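Local coordinates for rhino (Drosophila melanogaster, PDB 5XYV), which is a chromoshadow-domain protein of the germline piRNA pathway that binds Deadlock and takes part in specifying piRNA clusters, at the interface of chains A and B. Residues are numbered along the deposited sequence; one frame, centred on the assembly and turned at random. Chains: chain A/B, Rhino.

The interface of chains A and B. Residues chain A 60, 62-64; chain B 20, 22, 24, 27.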
# COMPACT_ATOMS: atom_id res chain seq x y z
N GLU A 60 -0.08 -4.75 -1.68
CA GLU A 60 -1.17 -5.63 -2.13
C GLU A 60 -1.46 -6.76 -1.16
O GLU A 60 -2.59 -7.23 -1.06
CB GLU A 60 -0.84 -6.23 -3.49
CG GLU A 60 -1.09 -5.32 -4.66
CD GLU A 60 -0.82 -6.02 -5.97
OE1 GLU A 60 -1.59 -6.94 -6.34
OE2 GLU A 60 0.19 -5.67 -6.62
N LEU A 62 -1.42 -6.60 1.97
CA LEU A 62 -2.08 -6.12 3.18
C LEU A 62 -3.58 -6.09 2.94
O LEU A 62 -4.04 -6.02 1.80
CB LEU A 62 -1.59 -4.73 3.58
CG LEU A 62 -0.10 -4.37 3.54
CD1 LEU A 62 0.20 -3.16 4.42
CD2 LEU A 62 0.79 -5.52 3.87
N ARG A 63 -4.36 -6.11 4.01
CA ARG A 63 -5.80 -6.01 3.81
C ARG A 63 -6.26 -4.57 3.89
O ARG A 63 -6.15 -3.91 4.92
CB ARG A 63 -6.55 -6.90 4.80
CG ARG A 63 -6.53 -8.35 4.32
CD ARG A 63 -7.10 -8.43 2.90
NE ARG A 63 -6.21 -9.11 1.96
CZ ARG A 63 -6.52 -10.24 1.33
NH1 ARG A 63 -7.70 -10.81 1.54
NH2 ARG A 63 -5.65 -10.79 0.49
N ILE A 64 -6.76 -4.08 2.75
CA ILE A 64 -7.24 -2.72 2.60
C ILE A 64 -8.74 -2.69 2.84
O ILE A 64 -9.54 -3.10 1.98
CB ILE A 64 -6.91 -2.16 1.20
CG1 ILE A 64 -5.45 -2.46 0.86
CG2 ILE A 64 -7.20 -0.67 1.13
CD1 ILE A 64 -5.04 -2.04 -0.51
N CYS B 20 -9.46 3.11 -3.60
CA CYS B 20 -9.28 1.73 -4.07
C CYS B 20 -10.23 0.76 -3.37
O CYS B 20 -10.82 1.07 -2.36
CB CYS B 20 -7.84 1.24 -3.89
SG CYS B 20 -7.31 1.02 -2.18
N GLN B 22 -10.60 -3.60 -2.54
CA GLN B 22 -9.96 -4.88 -2.62
C GLN B 22 -11.06 -5.92 -2.71
O GLN B 22 -12.09 -5.78 -2.05
CB GLN B 22 -9.06 -5.08 -1.40
CG GLN B 22 -8.15 -6.27 -1.42
CD GLN B 22 -7.06 -6.15 -0.37
OE1 GLN B 22 -7.34 -5.83 0.78
NE2 GLN B 22 -5.81 -6.39 -0.76
N ASN B 24 -10.94 -10.02 -2.66
CA ASN B 24 -10.03 -11.14 -2.53
C ASN B 24 -8.62 -10.65 -2.86
O ASN B 24 -8.07 -9.78 -2.17
CB ASN B 24 -10.42 -12.31 -3.45
CG ASN B 24 -11.71 -12.98 -3.02
OD1 ASN B 24 -12.23 -12.70 -1.94
ND2 ASN B 24 -12.24 -13.84 -3.88
N LEU B 27 -7.13 -6.06 -6.62
CA LEU B 27 -7.17 -4.69 -6.14
C LEU B 27 -7.48 -3.78 -7.31
O LEU B 27 -6.79 -3.80 -8.33
CB LEU B 27 -5.83 -4.28 -5.49
CG LEU B 27 -5.74 -2.90 -4.83
CD1 LEU B 27 -6.82 -2.70 -3.78
CD2 LEU B 27 -4.32 -2.63 -4.24
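The side-chain amide of B:Gln22 reads the backbone of chain A on both sides of A:Arg63. B:Gln22 NE2, the amide nitrogen, donates to the carbonyl O of A:Leu62 at 3.1 Å. That bond runs nearly in line with the C=O, and the acceptor lies in the amide plane. B:Gln22 OE1, the amide oxygen, takes the N-H of A:Ile64, with B:Gln22 OE1 and A:Ile64 N 2.7 Å apart. Here the donor is tilted 28° from the carbonyl plane of the amide. The two bonds together fix which end of the amide is N and which is O, and they restrict its rotation. B:Gln22 NE2 also passes 3.3 Å from the carbonyl O of A:Glu60, at the end of helix 52-60.

With CG anti to the backbone N (chi1 -171°) and the side chain extended beyond it, B:Gln22 carries its amide across to chain A. A:Arg63 crosses it at about a right angle, with A:Arg63 CD 3.4 Å from B:Gln22 OE1. A:Arg63 is bent at chi2 and chi3: the first bend sets CD beside the B:Gln22 oxygen, and the second helps turn the guanidinium towards B:Asn24. The backbone O of B:Asn24 sits over one guanidinium face, towards its rim.

A:Ile64 adds an apolar contact beside the polar clamp. A:Ile64 CG2 meets B:Cys20 SG at 3.7 Å. CD1 of A:Ile64, at the end of the other branch, meets CD1 and CD2 of B:Leu27, each at 3.8 Å. A:Ile64 and B:Leu27 cross at about a right angle.

The contact ties strand 63-65 of chain A, and A:Leu62 just before it, to strands 14-23 and 26-33 of chain B. With its symmetry twin, it probably supports the Rhino dimer and sets the course of the C-terminal segments.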